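Long-range contacts in L-threonine-O-3-phosphate decarboxylase (Porphyromonas gingivalis, PDB 3FKD), which probably binds pyridoxal 5'-phosphate and is thought to decarboxylate L-threonine O-3-phosphate, as a member of the aminotransferase class I and II family: residues G28-L33 against Y199-L204; A79-A84 against E103-M108; C136-P141 against S275-F280. One frame throughout, in Å; residues are numbered along the deposited sequence.

Contact 1 of 3, residues G28-L33 against Y199-L204; sequences GDKDHL and YGIPGL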
ATOM      1  N   GLY A  28       2.663  13.666 -19.972  1.00 27.04           N
ATOM      2  CA  GLY A  28       2.460  12.463 -20.764  1.00 27.75           C
ATOM      3  C   GLY A  28       1.064  12.387 -21.375  1.00 32.40           C
ATOM      4  O   GLY A  28       0.158  13.063 -20.922  1.00 29.75           O
ATOM      5  N   ASP A  29       0.892  11.585 -22.429  1.00 36.28           N
ATOM      6  CA  ASP A  29      -0.449  11.304 -22.959  1.00 37.96           C
ATOM      7  C   ASP A  29      -1.141  10.200 -22.141  1.00 39.74           C
ATOM      8  O   ASP A  29      -0.719   9.031 -22.154  1.00 38.03           O
ATOM      9  CB  ASP A  29      -0.393  10.894 -24.419  1.00 38.22           C
ATOM     10  CG  ASP A  29      -1.762  10.890 -25.076  1.00 44.89           C
ATOM     11  OD1 ASP A  29      -2.800  10.879 -24.347  1.00 43.01           O
ATOM     12  OD2 ASP A  29      -1.794  10.909 -26.342  1.00 47.90           O
ATOM     13  N   LYS A  30      -2.208  10.573 -21.439  1.00 37.71           N
ATOM     14  CA  LYS A  30      -2.791   9.685 -20.454  1.00 37.24           C
ATOM     15  C   LYS A  30      -4.217   9.369 -20.771  1.00 37.32           C
ATOM     16  O   LYS A  30      -4.872   8.678 -19.981  1.00 37.86           O
ATOM     17  CB  LYS A  30      -2.745  10.326 -19.062  1.00 39.57           C
ATOM     18  CG  LYS A  30      -1.560   9.906 -18.206  1.00 35.79           C
ATOM     19  CD  LYS A  30      -1.128  11.081 -17.310  1.00 38.52           C
ATOM     20  CE  LYS A  30      -0.047  10.640 -16.325  1.00 33.82           C
ATOM     21  NZ  LYS A  30      -0.275   9.191 -15.965  1.00 30.19           N
ATOM     22  N   ASP A  31      -4.711   9.882 -21.897  1.00 38.00           N
ATOM     23  CA  ASP A  31      -6.106   9.633 -22.284  1.00 39.63           C
ATOM     24  C   ASP A  31      -6.301   8.133 -22.408  1.00 34.53           C
ATOM     25  O   ASP A  31      -7.292   7.592 -21.916  1.00 33.05           O
ATOM     26  CB  ASP A  31      -6.504  10.331 -23.614  1.00 41.56           C
ATOM     27  CG  ASP A  31      -6.361  11.875 -23.564  1.00 47.66           C
ATOM     28  OD1 ASP A  31      -6.605  12.504 -22.488  1.00 45.55           O
ATOM     29  OD2 ASP A  31      -6.002  12.457 -24.627  1.00 52.34           O
ATOM     30  N   HIS A  32      -5.344   7.463 -23.042  1.00 30.99           N
ATOM     31  CA  HIS A  32      -5.522   6.053 -23.324  1.00 31.89           C
ATOM     32  C   HIS A  32      -5.263   5.115 -22.144  1.00 31.66           C
ATOM     33  O   HIS A  32      -5.978   4.126 -21.979  1.00 30.32           O
ATOM     34  CB  HIS A  32      -4.790   5.665 -24.591  1.00 29.36           C
ATOM     35  CG  HIS A  32      -5.340   6.371 -25.777  1.00 33.22           C
ATOM     36  ND1 HIS A  32      -4.830   7.575 -26.227  1.00 34.82           N
ATOM     37  CD2 HIS A  32      -6.438   6.117 -26.526  1.00 31.00           C
ATOM     38  CE1 HIS A  32      -5.565   8.004 -27.237  1.00 35.99           C
ATOM     39  NE2 HIS A  32      -6.543   7.133 -27.443  1.00 35.76           N
ATOM     40  N   LEU A  33      -4.273   5.431 -21.321  1.00 27.90           N
ATOM     41  CA  LEU A  33      -4.174   4.741 -20.077  1.00 26.70           C
ATOM     42  C   LEU A  33      -5.507   4.910 -19.324  1.00 27.72           C
ATOM     43  O   LEU A  33      -6.078   3.950 -18.823  1.00 27.41           O
ATOM     44  CB  LEU A  33      -3.000   5.280 -19.257  1.00 27.11           C
ATOM     45  CG  LEU A  33      -2.990   4.862 -17.783  1.00 25.33           C
ATOM     46  CD1 LEU A  33      -2.981   3.356 -17.653  1.00 23.75           C
ATOM     47  CD2 LEU A  33      -1.806   5.446 -17.051  1.00 23.75           C
ATOM     48  N   TYR A 199       5.605   8.069 -15.536  1.00 19.83           N
ATOM     49  CA  TYR A 199       4.284   7.907 -16.158  1.00 20.65           C
ATOM     50  C   TYR A 199       3.146   8.687 -15.533  1.00 21.07           C
ATOM     51  O   TYR A 199       2.001   8.517 -15.959  1.00 21.31           O
ATOM     52  CB  TYR A 199       3.879   6.446 -16.262  1.00 17.00           C
ATOM     53  CG  TYR A 199       4.987   5.534 -16.693  1.00 18.83           C
ATOM     54  CD1 TYR A 199       5.501   5.578 -18.003  1.00 18.39           C
ATOM     55  CD2 TYR A 199       5.515   4.590 -15.801  1.00 18.18           C
ATOM     56  CE1 TYR A 199       6.532   4.718 -18.397  1.00 17.27           C
ATOM     57  CE2 TYR A 199       6.522   3.730 -16.179  1.00 17.78           C
ATOM     58  CZ  TYR A 199       7.032   3.798 -17.474  1.00 19.48           C
ATOM     59  OH  TYR A 199       8.030   2.927 -17.812  1.00 20.77           O
ATOM     60  N   GLY A 200       3.451   9.539 -14.555  1.00 19.09           N
ATOM     61  CA  GLY A 200       2.471  10.469 -14.033  1.00 18.36           C
ATOM     62  C   GLY A 200       1.382   9.813 -13.222  1.00 20.16           C
ATOM     63  O   GLY A 200       0.290  10.347 -13.088  1.00 21.64           O
ATOM     64  N   ILE A 201       1.672   8.638 -12.676  1.00 20.15           N
ATOM     65  CA  ILE A 201       0.683   7.955 -11.864  1.00 20.77           C
ATOM     66  C   ILE A 201       1.110   7.660 -10.406  1.00 20.19           C
ATOM     67  O   ILE A 201       1.003   6.531  -9.915  1.00 20.23           O
ATOM     68  CB  ILE A 201       0.063   6.783 -12.606  1.00 19.86           C
ATOM     69  CG1 ILE A 201       1.158   5.883 -13.167  1.00 19.52           C
ATOM     70  CG2 ILE A 201      -0.790   7.333 -13.755  1.00 20.36           C
ATOM     71  CD1 ILE A 201       0.800   4.438 -13.183  1.00 17.36           C
ATOM     72  N   PRO A 202       1.517   8.722  -9.699  1.00 19.41           N
ATOM     73  CA  PRO A 202       1.887   8.665  -8.283  1.00 19.98           C
ATOM     74  C   PRO A 202       0.745   8.165  -7.369  1.00 19.99           C
ATOM     75  O   PRO A 202       1.013   7.500  -6.375  1.00 17.81           O
ATOM     76  CB  PRO A 202       2.226  10.133  -7.933  1.00 19.71           C
ATOM     77  CG  PRO A 202       1.856  10.946  -9.086  1.00 20.71           C
ATOM     78  CD  PRO A 202       1.296  10.100 -10.173  1.00 19.95           C
ATOM     79  N   GLY A 203      -0.498   8.492  -7.715  1.00 19.78           N
ATOM     80  CA  GLY A 203      -1.649   8.091  -6.934  1.00 19.31           C
ATOM     81  C   GLY A 203      -2.028   6.613  -6.996  1.00 19.23           C
ATOM     82  O   GLY A 203      -2.745   6.136  -6.143  1.00 19.15           O
ATOM     83  N   LEU A 204      -1.532   5.894  -7.993  1.00 19.34           N
ATOM     84  CA  LEU A 204      -1.773   4.480  -8.129  1.00 18.27           C
ATOM     85  C   LEU A 204      -0.931   3.622  -7.203  1.00 17.91           C
ATOM     86  O   LEU A 204      -1.308   2.494  -6.905  1.00 17.98           O
ATOM     87  CB  LEU A 204      -1.548   4.045  -9.575  1.00 19.53           C
ATOM     88  CG  LEU A 204      -2.760   3.701 -10.435  1.00 19.49           C
ATOM     89  CD1 LEU A 204      -3.991   4.298  -9.808  1.00 21.82           C
ATOM     90  CD2 LEU A 204      -2.572   4.209 -11.877  1.00 21.19           C
TER
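Lys30 stretches across to the chain at Tyr199, and its side chain crosses that of Ile201 obliquely. Bends at chi2 and chi4 (-32°) swing the tip round so that NZ meets the carbonyl oxygen of Tyr199 in the carbonyl plane. The modelled hydrogen bond from Lys30 NZ to Tyr199 O is very short, 2.4 Å. The ammonium is also pressed against a methyl, with Lys30 NZ 2.9 Å from Ile201 CG2, so this tip is strained as built and its exact position is uncertain. Gly200, just past the short helix with positive phi (71°), has no side chain, and Lys30 CE runs close beside it. Ile201 CG1 sits in the crowded position between backbone N and carbonyl carbon; CG2 meets Leu33 tip to tip, 3.9 Å from Leu33 CD2. Leu33 rides on the first turn of helix 31-39, whose start is capped by Asp29 accepting from Asp31 N. The contact thereby joins the start of this N-terminal helix to the loop ahead of strand 207-210 of the seven-stranded sheet, beside the subunit interface. Helix 230-241 backs it, Ala235 touching Leu33 and Ile239 touching Ile201, which is also packed by Ile44 of the second subunit.

Contact 2 of 3, residues A79-A84 against E103-M108; sequences AFYQIA and EDACRM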
ATOM      1  N   ALA A  79       8.777  -0.384  -1.206  1.00 17.58           N
ATOM      2  CA  ALA A  79       9.983  -1.179  -1.440  1.00 17.35           C
ATOM      3  C   ALA A  79      11.197  -0.781  -0.576  1.00 18.21           C
ATOM      4  O   ALA A  79      11.976  -1.640  -0.225  1.00 17.31           O
ATOM      5  CB  ALA A  79      10.360  -1.163  -2.906  1.00 15.74           C
ATOM      6  N   PHE A  80      11.363   0.513  -0.266  1.00 18.14           N
ATOM      7  CA  PHE A  80      12.538   0.986   0.478  1.00 18.95           C
ATOM      8  C   PHE A  80      12.459   0.506   1.918  1.00 20.65           C
ATOM      9  O   PHE A  80      13.444   0.073   2.503  1.00 20.66           O
ATOM     10  CB  PHE A  80      12.652   2.517   0.450  1.00 18.07           C
ATOM     11  CG  PHE A  80      12.868   3.064  -0.903  1.00 17.31           C
ATOM     12  CD1 PHE A  80      13.844   2.525  -1.728  1.00 17.64           C
ATOM     13  CD2 PHE A  80      12.100   4.106  -1.367  1.00 17.28           C
ATOM     14  CE1 PHE A  80      14.033   3.008  -2.972  1.00 17.72           C
ATOM     15  CE2 PHE A  80      12.297   4.612  -2.615  1.00 15.92           C
ATOM     16  CZ  PHE A  80      13.258   4.066  -3.418  1.00 18.03           C
ATOM     17  N   TYR A  81      11.251   0.609   2.455  1.00 20.01           N
ATOM     18  CA  TYR A  81      10.878   0.116   3.752  1.00 20.23           C
ATOM     19  C   TYR A  81      10.931  -1.424   3.850  1.00 24.50           C
ATOM     20  O   TYR A  81      11.406  -1.981   4.850  1.00 24.67           O
ATOM     21  CB  TYR A  81       9.475   0.619   4.014  1.00 19.30           C
ATOM     22  CG  TYR A  81       9.443   2.047   4.475  1.00 21.96           C
ATOM     23  CD1 TYR A  81       9.583   2.370   5.833  1.00 23.16           C
ATOM     24  CD2 TYR A  81       9.313   3.082   3.574  1.00 20.77           C
ATOM     25  CE1 TYR A  81       9.567   3.679   6.266  1.00 20.44           C
ATOM     26  CE2 TYR A  81       9.267   4.391   4.003  1.00 21.20           C
ATOM     27  CZ  TYR A  81       9.397   4.674   5.354  1.00 22.40           C
ATOM     28  OH  TYR A  81       9.369   5.978   5.768  1.00 25.38           O
ATOM     29  N   GLN A  82      10.420  -2.127   2.840  1.00 21.85           N
ATOM     30  CA  GLN A  82      10.501  -3.565   2.922  1.00 23.32           C
ATOM     31  C   GLN A  82      11.953  -4.063   2.911  1.00 24.17           C
ATOM     32  O   GLN A  82      12.254  -5.115   3.484  1.00 25.00           O
ATOM     33  CB  GLN A  82       9.683  -4.249   1.828  1.00 24.04           C
ATOM     34  CG  GLN A  82       8.941  -5.496   2.342  1.00 23.61           C
ATOM     35  CD  GLN A  82       8.500  -6.434   1.235  1.00 26.00           C
ATOM     36  OE1 GLN A  82       7.761  -6.052   0.324  1.00 26.71           O
ATOM     37  NE2 GLN A  82       8.951  -7.672   1.307  1.00 27.84           N
ATOM     38  N   ILE A  83      12.833  -3.326   2.230  1.00 23.32           N
ATOM     39  CA  ILE A  83      14.259  -3.677   2.138  1.00 23.02           C
ATOM     40  C   ILE A  83      14.973  -3.400   3.476  1.00 22.78           C
ATOM     41  O   ILE A  83      15.680  -4.257   4.000  1.00 23.98           O
ATOM     42  CB  ILE A  83      14.960  -2.876   1.003  1.00 22.97           C
ATOM     43  CG1 ILE A  83      14.488  -3.328  -0.396  1.00 21.85           C
ATOM     44  CG2 ILE A  83      16.480  -2.960   1.117  1.00 23.04           C
ATOM     45  CD1 ILE A  83      15.190  -2.562  -1.523  1.00 19.31           C
ATOM     46  N   ALA A  84      14.780  -2.193   3.999  1.00 22.22           N
ATOM     47  CA  ALA A  84      15.192  -1.804   5.345  1.00 23.25           C
ATOM     48  C   ALA A  84      14.771  -2.841   6.362  1.00 25.38           C
ATOM     49  O   ALA A  84      15.608  -3.294   7.136  1.00 25.50           O
ATOM     50  CB  ALA A  84      14.602  -0.475   5.717  1.00 23.57           C
ATOM     51  N   GLU A 103      16.341   7.448   4.294  1.00 24.29           N
ATOM     52  CA  GLU A 103      16.656   7.672   5.690  1.00 25.76           C
ATOM     53  C   GLU A 103      15.561   7.117   6.611  1.00 26.39           C
ATOM     54  O   GLU A 103      15.855   6.349   7.520  1.00 24.39           O
ATOM     55  CB  GLU A 103      16.878   9.146   5.981  1.00 26.45           C
ATOM     56  CG  GLU A 103      17.817   9.387   7.141  1.00 29.87           C
ATOM     57  CD  GLU A 103      17.783  10.836   7.666  1.00 33.55           C
ATOM     58  OE1 GLU A 103      17.956  11.789   6.869  1.00 30.52           O
ATOM     59  OE2 GLU A 103      17.588  11.015   8.899  1.00 37.20           O
ATOM     60  N   ASP A 104      14.313   7.516   6.365  1.00 26.14           N
ATOM     61  CA  ASP A 104      13.209   7.155   7.232  1.00 25.52           C
ATOM     62  C   ASP A 104      13.107   5.658   7.330  1.00 24.95           C
ATOM     63  O   ASP A 104      12.892   5.140   8.412  1.00 24.06           O
ATOM     64  CB  ASP A 104      11.884   7.730   6.738  1.00 27.13           C
ATOM     65  CG  ASP A 104      11.884   9.242   6.692  1.00 31.75           C
ATOM     66  OD1 ASP A 104      12.622   9.870   7.503  1.00 36.73           O
ATOM     67  OD2 ASP A 104      11.152   9.810   5.841  1.00 30.29           O
ATOM     68  N   ALA A 105      13.299   4.970   6.206  1.00 24.38           N
ATOM     69  CA  ALA A 105      13.284   3.505   6.213  1.00 25.85           C
ATOM     70  C   ALA A 105      14.347   2.916   7.125  1.00 24.67           C
ATOM     71  O   ALA A 105      14.057   2.064   7.969  1.00 25.44           O
ATOM     72  CB  ALA A 105      13.424   2.928   4.807  1.00 22.99           C
ATOM     73  N   CYS A 106      15.575   3.352   6.897  1.00 25.43           N
ATOM     74  CA  CYS A 106      16.736   2.889   7.622  1.00 25.13           C
ATOM     75  C   CYS A 106      16.588   3.151   9.125  1.00 27.61           C
ATOM     76  O   CYS A 106      17.069   2.380   9.946  1.00 27.13           O
ATOM     77  CB  CYS A 106      17.984   3.589   7.093  1.00 25.42           C
ATOM     78  SG  CYS A 106      18.747   2.808   5.642  1.00 26.47           S
ATOM     79  N   ARG A 107      15.948   4.258   9.483  1.00 27.83           N
ATOM     80  CA  ARG A 107      15.776   4.602  10.882  1.00 25.91           C
ATOM     81  C   ARG A 107      14.703   3.684  11.461  1.00 27.88           C
ATOM     82  O   ARG A 107      14.922   3.015  12.469  1.00 26.40           O
ATOM     83  CB  ARG A 107      15.402   6.084  11.063  1.00 24.74           C
ATOM     84  CG  ARG A 107      14.829   6.401  12.459  1.00 30.89           C
ATOM     85  CD  ARG A 107      14.212   7.769  12.566  1.00 32.35           C
ATOM     86  NE  ARG A 107      13.057   7.865  11.672  1.00 44.58           N
ATOM     87  CZ  ARG A 107      12.280   8.945  11.516  1.00 47.84           C
ATOM     88  NH1 ARG A 107      12.505  10.055  12.219  1.00 47.22           N
ATOM     89  NH2 ARG A 107      11.256   8.904  10.657  1.00 45.61           N
HETATM   90  N   MSE A 108      13.547   3.636  10.809  1.00 26.36           N
HETATM   91  CA  MSE A 108      12.456   2.855  11.346  1.00 26.02           C
HETATM   92  C   MSE A 108      12.959   1.475  11.668  1.00 27.07           C
HETATM   93  O   MSE A 108      12.593   0.904  12.693  1.00 28.26           O
HETATM   94  CB  MSE A 108      11.278   2.802  10.385  1.00 25.70           C
HETATM   95  CG  MSE A 108      10.209   1.803  10.768  1.00 26.92           C
HETATM   96 SE   MSE A 108       8.731   1.901   9.500  1.00 44.33          SE
HETATM   97  CE  MSE A 108       7.893   0.181   9.861  1.00 29.87           C
TER
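Tyr81 OH is gripped by one hydrogen bond, to OE1 of Glu101, a residue of helix 100-108 just ahead of 103-108. That bond anchors the phenol at the far end of a ring laid along the neighbouring helix. Asp104 CB packs against the same oxygen, 3.2 Å from Tyr81 OH, the two side chains lying side by side and pointing the same way. With CG anti to the carbonyl carbon (chi1 -80°), the ring leaves the 79-84 helix so that one face settles on Ala105. The methyl carbon Ala105 CB stands 4.0 Å above the ring of Tyr81, over its centre, a CH-pi contact. Met108 arrives from a different side: its chain, extended beyond CG, crosses the tyrosine at about a right angle and sets the selenium at the ring edge, with SE 3.8 Å from Tyr81 CE1, a Met-aromatic contact through selenomethionine.

The helices run nearly the same way, crossing at -30° with the axes of these segments 8.4 Å apart. Both belong to the alpha/beta layers of the large domain of the aspartate aminotransferase fold, and helix 100-108 is the connection of a beta-alpha-beta crossover between parallel strands 91-96 and 112-117. Alanines permit the close approach: Ala84 CB lies 3.7 Å from Ala105 CB, and it also reaches the carbonyl Ala105 O at 3.4 Å. Phe80 turns its ring away, toward Val192 and Trp134 of the central sheet. Beside the phenol, Asp104 OD2 sits close to Glu101 OE2, which may raise the proton affinity of one of them, whereas Arg107 offers Asp104 OD1 charge without a directed N-H. Thr224 and Phe222 of the second subunit cover Tyr81 and Met108.

Contact 3 of 3, residues C136-P141 against S275-F280; sequences CNPNNP and SGTTFF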
ATOM      1  N   CYS A 136      20.685   7.163  -5.926  1.00 26.16           N
ATOM      2  CA  CYS A 136      19.602   7.400  -6.857  1.00 25.89           C
ATOM      3  C   CYS A 136      20.224   8.169  -7.990  1.00 25.52           C
ATOM      4  O   CYS A 136      20.911   9.157  -7.784  1.00 25.44           O
ATOM      5  CB  CYS A 136      18.447   8.138  -6.173  1.00 23.71           C
ATOM      6  SG  CYS A 136      17.140   8.716  -7.247  1.00 24.18           S
ATOM      7  N   ASN A 137      20.002   7.679  -9.193  1.00 26.75           N
ATOM      8  CA  ASN A 137      20.709   8.195 -10.338  1.00 27.24           C
ATOM      9  C   ASN A 137      19.755   8.331 -11.528  1.00 25.91           C
ATOM     10  O   ASN A 137      19.231   7.321 -11.999  1.00 25.63           O
ATOM     11  CB  ASN A 137      21.881   7.246 -10.648  1.00 28.21           C
ATOM     12  CG  ASN A 137      22.710   7.721 -11.806  1.00 30.26           C
ATOM     13  OD1 ASN A 137      23.000   8.890 -11.894  1.00 34.55           O
ATOM     14  ND2 ASN A 137      23.074   6.835 -12.707  1.00 31.02           N
ATOM     15  N   PRO A 138      19.505   9.577 -12.001  1.00 25.94           N
ATOM     16  CA  PRO A 138      19.990  10.859 -11.457  1.00 25.74           C
ATOM     17  C   PRO A 138      19.309  11.156 -10.136  1.00 24.72           C
ATOM     18  O   PRO A 138      18.163  10.772  -9.954  1.00 24.03           O
ATOM     19  CB  PRO A 138      19.534  11.885 -12.508  1.00 23.40           C
ATOM     20  CG  PRO A 138      18.414  11.274 -13.160  1.00 23.60           C
ATOM     21  CD  PRO A 138      18.734   9.798 -13.229  1.00 23.50           C
ATOM     22  N   ASN A 139      20.005  11.839  -9.241  1.00 25.44           N
ATOM     23  CA  ASN A 139      19.554  12.048  -7.867  1.00 24.03           C
ATOM     24  C   ASN A 139      18.488  13.129  -7.675  1.00 22.04           C
ATOM     25  O   ASN A 139      18.536  14.155  -8.297  1.00 23.46           O
ATOM     26  CB  ASN A 139      20.768  12.354  -6.986  1.00 23.60           C
ATOM     27  CG  ASN A 139      20.436  12.351  -5.510  1.00 23.95           C
ATOM     28  OD1 ASN A 139      19.890  11.379  -4.976  1.00 24.79           O
ATOM     29  ND2 ASN A 139      20.771  13.434  -4.838  1.00 25.82           N
ATOM     30  N   ASN A 140      17.524  12.856  -6.807  1.00 22.36           N
ATOM     31  CA  ASN A 140      16.564  13.816  -6.260  1.00 22.29           C
ATOM     32  C   ASN A 140      17.181  14.347  -4.955  1.00 21.55           C
ATOM     33  O   ASN A 140      17.446  13.571  -4.075  1.00 20.48           O
ATOM     34  CB  ASN A 140      15.270  13.015  -5.970  1.00 21.42           C
ATOM     35  CG  ASN A 140      14.236  13.770  -5.147  1.00 21.44           C
ATOM     36  OD1 ASN A 140      14.153  14.995  -5.167  1.00 22.90           O
ATOM     37  ND2 ASN A 140      13.404  13.016  -4.441  1.00 23.24           N
ATOM     38  N   PRO A 141      17.394  15.676  -4.816  1.00 24.37           N
ATOM     39  CA  PRO A 141      16.909  16.811  -5.607  1.00 23.45           C
ATOM     40  C   PRO A 141      17.977  17.399  -6.527  1.00 23.26           C
ATOM     41  O   PRO A 141      17.663  18.267  -7.320  1.00 23.32           O
ATOM     42  CB  PRO A 141      16.598  17.839  -4.508  1.00 22.87           C
ATOM     43  CG  PRO A 141      17.434  17.410  -3.281  1.00 22.15           C
ATOM     44  CD  PRO A 141      18.212  16.193  -3.700  1.00 24.33           C
ATOM     45  N   SER A 275      22.879  20.546 -12.959  1.00 32.11           N
ATOM     46  CA  SER A 275      22.056  19.352 -12.886  1.00 30.24           C
ATOM     47  C   SER A 275      22.170  18.434 -14.083  1.00 28.03           C
ATOM     48  O   SER A 275      22.219  18.896 -15.184  1.00 28.11           O
ATOM     49  CB  SER A 275      20.593  19.756 -12.729  1.00 28.74           C
ATOM     50  OG  SER A 275      19.803  18.603 -12.504  1.00 27.60           O
ATOM     51  N   GLY A 276      22.124  17.124 -13.875  1.00 25.91           N
ATOM     52  CA  GLY A 276      22.086  16.227 -15.022  1.00 27.51           C
ATOM     53  C   GLY A 276      20.703  15.746 -15.492  1.00 26.17           C
ATOM     54  O   GLY A 276      20.606  14.801 -16.270  1.00 25.03           O
ATOM     55  N   THR A 277      19.631  16.378 -15.025  1.00 24.31           N
ATOM     56  CA  THR A 277      18.313  15.926 -15.410  1.00 24.10           C
ATOM     57  C   THR A 277      17.341  17.090 -15.447  1.00 24.23           C
ATOM     58  O   THR A 277      17.767  18.219 -15.381  1.00 25.99           O
ATOM     59  CB  THR A 277      17.795  14.781 -14.489  1.00 24.48           C
ATOM     60  OG1 THR A 277      16.676  14.156 -15.100  1.00 26.98           O
ATOM     61  CG2 THR A 277      17.352  15.303 -13.119  1.00 24.70           C
ATOM     62  N   THR A 278      16.038  16.818 -15.511  1.00 24.51           N
ATOM     63  CA  THR A 278      15.056  17.872 -15.785  1.00 25.18           C
ATOM     64  C   THR A 278      14.486  18.613 -14.558  1.00 22.22           C
ATOM     65  O   THR A 278      13.640  19.502 -14.690  1.00 22.17           O
ATOM     66  CB  THR A 278      13.915  17.329 -16.602  1.00 23.67           C
ATOM     67  OG1 THR A 278      13.359  16.247 -15.879  1.00 25.59           O
ATOM     68  CG2 THR A 278      14.417  16.772 -17.902  1.00 25.83           C
ATOM     69  N   PHE A 279      14.945  18.251 -13.376  1.00 20.36           N
ATOM     70  CA  PHE A 279      14.723  19.104 -12.216  1.00 21.92           C
ATOM     71  C   PHE A 279      16.090  19.462 -11.608  1.00 21.68           C
ATOM     72  O   PHE A 279      17.091  18.824 -11.921  1.00 21.11           O
ATOM     73  CB  PHE A 279      13.841  18.392 -11.186  1.00 22.08           C
ATOM     74  CG  PHE A 279      14.353  17.041 -10.802  1.00 20.24           C
ATOM     75  CD1 PHE A 279      15.304  16.911  -9.819  1.00 18.80           C
ATOM     76  CD2 PHE A 279      13.886  15.900 -11.452  1.00 19.97           C
ATOM     77  CE1 PHE A 279      15.792  15.671  -9.492  1.00 20.63           C
ATOM     78  CE2 PHE A 279      14.361  14.652 -11.124  1.00 18.83           C
ATOM     79  CZ  PHE A 279      15.296  14.518 -10.147  1.00 19.14           C
ATOM     80  N   PHE A 280      16.120  20.453 -10.720  1.00 22.06           N
ATOM     81  CA  PHE A 280      17.389  21.023 -10.227  1.00 22.87           C
ATOM     82  C   PHE A 280      17.174  21.855  -8.955  1.00 22.06           C
ATOM     83  O   PHE A 280      16.079  22.319  -8.679  1.00 23.57           O
ATOM     84  CB  PHE A 280      18.061  21.908 -11.339  1.00 22.02           C
ATOM     85  CG  PHE A 280      17.132  22.936 -11.912  1.00 21.04           C
ATOM     86  CD1 PHE A 280      16.922  24.142 -11.255  1.00 21.81           C
ATOM     87  CD2 PHE A 280      16.397  22.666 -13.054  1.00 20.23           C
ATOM     88  CE1 PHE A 280      16.044  25.071 -11.746  1.00 21.56           C
ATOM     89  CE2 PHE A 280      15.499  23.580 -13.539  1.00 21.34           C
ATOM     90  CZ  PHE A 280      15.338  24.808 -12.888  1.00 21.85           C
TER
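Cis peptide bonds before Pro138 and Pro141 kink the 136-141 loop, which passes the 275-280 chain without a hydrogen bond, CA atoms lying 6.6 Å apart at Pro138 and Thr277. Phe279 makes the largest single contribution. Its CG occupies the crowded position between backbone N and carbonyl carbon (chi1 53°), which aims the ring at the loop with its edge leading. Two loop carbonyls meet that edge: Asn139 O lies 3.4 Å from Phe279 CE1, and Pro141 O lies 3.7 Å from Phe279 CD1. Within its own segment the ring is covered on one face by a methyl, Thr277 CG2, standing 3.6 Å above the Phe279 plane. Thr277 also crosses Pro138 at about a right angle, Pro138 CG being 3.8 Å from Thr277 CB, while Thr277 OG1 is hydrogen-bonded to Phe172 O. The turn is braced by Ser275 OG, which donates to Phe279 O over 2.8 Å. Asn140 keeps its carboxamide clear of the phenylalanine and makes a weak hydrogen bond to Arg319. Asn140-Pro141 is the second of two Asn-cis-Pro steps here; in fold-type I pyridoxal phosphate enzymes the matching asparagine commonly reaches the cofactor and an arginine placed like Arg319 the substrate carboxylate, so the arrangement, with Tyr169 and Phe99 alongside, is consistent with that active-site wall.

In the fold
Contact 1 opens first, at 28-33 near the N terminus, and closes at 199-204, a loop of 165 intervening residues that brings the N-terminal helix 31-39 against the segment leading to strand 207-210. Contact 2 falls wholly within that loop, closing a short one between helices 75-86 and 100-108 across strand 91-96. Contact 3 begins after contact 2 has closed, at 136-141, but ends at 275-280, past the end of contact 1, so contacts 1 and 3 cross. Contact 3 ties the loop leaving strand 132-136 of the seven-stranded sheet to the start of strand 279-284 of the five-stranded one. The centres lie 21 to 27 Å apart, and contacts 1 and 2 also touch the second subunit.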